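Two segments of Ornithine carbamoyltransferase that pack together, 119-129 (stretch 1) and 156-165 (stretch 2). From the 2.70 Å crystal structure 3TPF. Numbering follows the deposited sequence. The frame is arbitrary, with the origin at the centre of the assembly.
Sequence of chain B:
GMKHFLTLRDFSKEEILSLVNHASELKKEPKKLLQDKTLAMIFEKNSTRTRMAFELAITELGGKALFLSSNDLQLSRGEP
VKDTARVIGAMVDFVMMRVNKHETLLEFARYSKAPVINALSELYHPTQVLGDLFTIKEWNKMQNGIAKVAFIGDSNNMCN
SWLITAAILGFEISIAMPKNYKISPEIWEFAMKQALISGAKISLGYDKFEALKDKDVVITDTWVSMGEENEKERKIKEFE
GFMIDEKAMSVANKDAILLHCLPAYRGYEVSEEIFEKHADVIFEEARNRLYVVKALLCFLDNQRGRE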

# COMPACT_ATOMS: atom_id res chain seq x y z
N ALA B 119 7.55 -8.59 14.33
CA ALA B 119 6.17 -8.96 14.03
C ALA B 119 6.04 -10.48 13.76
O ALA B 119 4.91 -10.95 13.54
N LEU B 120 7.17 -11.19 13.60
CA LEU B 120 7.18 -12.63 13.48
C LEU B 120 8.47 -13.18 12.82
O LEU B 120 8.89 -12.69 11.82
N SER B 121 9.10 -14.12 13.49
CA SER B 121 10.32 -14.71 12.99
C SER B 121 10.26 -16.20 13.22
O SER B 121 9.36 -16.67 13.89
N GLU B 122 11.20 -16.94 12.71
CA GLU B 122 11.10 -18.39 12.85
C GLU B 122 11.29 -18.82 14.31
O GLU B 122 10.81 -19.89 14.74
N LEU B 123 12.01 -17.99 15.05
CA LEU B 123 12.25 -18.28 16.49
C LEU B 123 11.11 -17.77 17.43
O LEU B 123 10.84 -18.40 18.43
N TYR B 124 10.54 -16.61 17.15
CA TYR B 124 9.69 -15.96 18.18
C TYR B 124 8.54 -15.20 17.55
O TYR B 124 8.66 -14.62 16.48
N HIS B 125 7.42 -15.25 18.21
CA HIS B 125 6.28 -14.48 17.76
C HIS B 125 5.68 -13.69 18.91
O HIS B 125 4.54 -13.84 19.25
N PRO B 126 6.46 -12.81 19.52
CA PRO B 126 6.07 -12.15 20.78
C PRO B 126 4.87 -11.27 20.76
O PRO B 126 4.19 -11.21 21.79
N THR B 127 4.61 -10.52 19.72
CA THR B 127 3.38 -9.65 19.75
C THR B 127 2.10 -10.54 19.87
O THR B 127 1.14 -10.22 20.58
N GLN B 128 2.17 -11.73 19.31
CA GLN B 128 1.06 -12.67 19.43
C GLN B 128 0.85 -13.13 20.90
O GLN B 128 -0.26 -13.18 21.44
N VAL B 129 1.95 -13.52 21.52
CA VAL B 129 1.86 -13.97 22.90
C VAL B 129 1.37 -12.85 23.74
O VAL B 129 0.57 -13.07 24.60
N ASN B 156 7.48 -24.82 17.26
CA ASN B 156 7.62 -23.65 16.39
C ASN B 156 7.87 -22.35 17.19
O ASN B 156 8.08 -22.38 18.41
N ASN B 157 7.86 -21.23 16.49
CA ASN B 157 8.01 -19.89 17.15
C ASN B 157 7.03 -19.63 18.30
O ASN B 157 7.41 -19.13 19.35
N MSE B 158 5.77 -19.98 18.08
CA MSE B 158 4.68 -19.77 19.08
C MSE B 158 4.95 -20.52 20.38
O MSE B 158 4.70 -20.03 21.50
N CYS B 159 5.49 -21.73 20.22
CA CYS B 159 5.86 -22.58 21.34
C CYS B 159 6.97 -21.96 22.15
O CYS B 159 6.92 -21.89 23.38
N ASN B 160 7.99 -21.53 21.43
CA ASN B 160 9.12 -20.86 22.02
C ASN B 160 8.67 -19.65 22.86
O ASN B 160 9.05 -19.48 24.00
N SER B 161 7.87 -18.82 22.25
CA SER B 161 7.48 -17.60 22.89
C SER B 161 6.54 -17.88 24.05
O SER B 161 6.62 -17.18 25.10
N TRP B 162 5.69 -18.91 23.94
CA TRP B 162 4.89 -19.31 25.15
C TRP B 162 5.76 -19.87 26.26
O TRP B 162 5.57 -19.59 27.44
N LEU B 163 6.76 -20.62 25.85
CA LEU B 163 7.61 -21.28 26.84
C LEU B 163 8.29 -20.21 27.67
O LEU B 163 8.20 -20.19 28.90
N ILE B 164 8.88 -19.28 26.94
CA ILE B 164 9.59 -18.13 27.49
C ILE B 164 8.75 -17.25 28.37
O ILE B 164 9.18 -16.86 29.45
N THR B 165 7.60 -16.88 27.85
CA THR B 165 6.73 -15.93 28.56
C THR B 165 6.20 -16.58 29.84
O THR B 165 6.09 -15.93 30.88

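The apolar centre of the contact is Val 129, whose CA-to-CB bond points toward the helix of stretch 2 and whose 109 Å² of covered area is the largest of any residue here. With chi1 at 165° (t), its side chain enters as a knob among Met 158, Ser 161, Trp 162 and Thr 165. Val 129 CG2 lies 3.6 Å from Ser 161 CB and 4.3 Å from Met 158 CE. It also sits over one face of the indole: Val 129 CG2 is 4.1 Å from the centroid of the five-membered ring of Trp 162 and 19° off the ring normal, the geometry of a CH-pi contact. The other methyl reaches the next turn, with Val 129 CG1 3.2 Å from Thr 165 OG1. That hydroxyl is held by its own helix, donating to the backbone at 2.7 Å from Thr 165 OG1 to Ser 161 O, so the valine meets an oxygen whose proton is already engaged.

Met 158, a selenomethionine, has its CA-to-CB bond pointing away, but in its m, m, m rotamer the end of the side chain comes nearer to stretch 1. Its SE lies 3.5 Å from Gln 128 CG and 4.0 Å from His 125 CD2; at 59° off the ring normal, the approach to the imidazole is oblique. Tyr 124 (chi1 -53°, m) points away overall, yet its ring still meets Ile 164, with Tyr 124 CE2 3.4 Å from Ile 164 CD1.

Between this apolar patch and the polar edge stands Ser 161, pointing toward stretch 1 in rotamer m. Its hydroxyl lies near the plane of the Tyr 124 ring, at the edge, and accepts a hydrogen bond from the backbone: His 125 N to Ser 161 OG is 2.9 Å, with an angle of 151° at the hydrogen. His 125 is the residue right before the stretch 1 helix, so this bond ties the helix start to stretch 2.

Two asparagines extend the polar contact along the loop. Asn 160 (chi1 -69°, m) donates from ND2 to Leu 123 O at 2.7 Å and 153°. Asn 157 (chi1 54°, p) donates from ND2 to Ser 121 O at 3.0 Å and 162°, while its CA approaches Leu 123 O at 3.4 Å in a CA-H...O contact. Both amides therefore read main-chain carbonyls, and the side chains of Glu 122 and Leu 123 point away. The loop is braced internally by Ser 121 (chi1 75°, p), whose OG accepts from Tyr 124 N at 3.1 Å.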

# COMPACT_ATOMS: atom_id res chain seq x y z
CB ALA B 119 5.68 -8.19 12.82
CB LEU B 120 6.01 -13.19 12.70
CG LEU B 120 6.09 -14.75 12.58
CD1 LEU B 120 4.69 -15.34 12.86
CD2 LEU B 120 6.61 -15.17 11.27
CB SER B 121 11.55 -14.14 13.69
OG SER B 121 11.70 -14.65 15.00
CB GLU B 122 12.06 -19.15 11.87
CG GLU B 122 13.51 -19.33 12.31
CD GLU B 122 14.36 -18.05 12.22
OE1 GLU B 122 15.63 -18.15 12.24
OE2 GLU B 122 13.75 -16.93 12.16
CB LEU B 123 13.54 -17.67 16.99
CG LEU B 123 14.78 -18.18 16.37
CD1 LEU B 123 15.88 -17.44 17.07
CD2 LEU B 123 15.09 -19.65 16.61
CB TYR B 124 10.46 -14.98 19.03
CG TYR B 124 11.71 -15.49 19.68
CD1 TYR B 124 12.94 -15.01 19.31
CD2 TYR B 124 11.66 -16.38 20.68
CE1 TYR B 124 14.10 -15.46 19.88
CE2 TYR B 124 12.82 -16.86 21.26
CZ TYR B 124 14.03 -16.38 20.85
OH TYR B 124 15.19 -16.85 21.40
CB HIS B 125 5.26 -15.38 17.07
CG HIS B 125 4.18 -14.62 16.35
ND1 HIS B 125 4.25 -13.26 16.11
CD2 HIS B 125 2.97 -15.02 15.86
CE1 HIS B 125 3.14 -12.85 15.53
NE2 HIS B 125 2.35 -13.89 15.37
CB PRO B 126 7.26 -11.26 21.10
CG PRO B 126 7.85 -10.98 19.76
CD PRO B 126 7.74 -12.29 19.03
CB THR B 127 3.23 -8.72 18.56
OG1 THR B 127 3.26 -9.52 17.36
CG2 THR B 127 4.30 -7.68 18.52
CB GLN B 128 1.28 -13.87 18.50
CG GLN B 128 0.12 -14.84 18.53
CD GLN B 128 -1.23 -14.28 17.98
OE1 GLN B 128 -1.24 -13.48 17.02
NE2 GLN B 128 -2.37 -14.76 18.55
CB VAL B 129 3.15 -14.54 23.34
CG1 VAL B 129 3.20 -14.68 24.84
CG2 VAL B 129 3.39 -15.83 22.55
CB ASN B 156 6.36 -23.49 15.53
CG ASN B 156 5.14 -23.15 16.35
OD1 ASN B 156 5.22 -23.02 17.55
ND2 ASN B 156 4.00 -23.04 15.72
CB ASN B 157 7.92 -18.72 16.14
CG ASN B 157 6.68 -18.75 15.30
OD1 ASN B 157 5.73 -19.52 15.56
ND2 ASN B 157 6.68 -17.95 14.25
CB MSE B 158 3.35 -20.28 18.55
CG MSE B 158 2.64 -19.23 17.74
SE MSE B 158 2.21 -17.64 18.81
CE MSE B 158 1.00 -18.44 20.18
CB CYS B 159 6.33 -23.95 20.81
SG CYS B 159 6.91 -25.05 22.09
CB ASN B 160 10.03 -20.32 20.95
CG ASN B 160 10.73 -21.37 20.19
OD1 ASN B 160 11.07 -22.44 20.70
ND2 ASN B 160 11.05 -21.04 18.96
CB SER B 161 6.82 -16.67 21.91
OG SER B 161 7.76 -16.22 20.96
CB TRP B 162 3.69 -20.20 24.85
CG TRP B 162 2.41 -19.36 24.82
CD1 TRP B 162 1.66 -19.13 23.74
CD2 TRP B 162 1.82 -18.58 25.88
NE1 TRP B 162 0.65 -18.24 24.05
CE2 TRP B 162 0.72 -17.92 25.36
CE3 TRP B 162 2.13 -18.38 27.20
CZ2 TRP B 162 -0.10 -17.10 26.09
CZ3 TRP B 162 1.32 -17.56 27.95
CH2 TRP B 162 0.22 -16.91 27.38
CB LEU B 163 8.65 -22.21 26.19
CG LEU B 163 9.79 -22.78 27.02
CD1 LEU B 163 9.21 -23.47 28.25
CD2 LEU B 163 10.68 -23.71 26.20
CB ILE B 164 10.02 -17.21 26.34
CG1 ILE B 164 11.30 -17.77 25.74
CG2 ILE B 164 10.13 -15.73 26.71
CD1 ILE B 164 11.55 -17.16 24.36
CB THR B 165 5.52 -15.54 27.72
OG1 THR B 165 5.97 -15.00 26.50
CG2 THR B 165 4.66 -14.54 28.46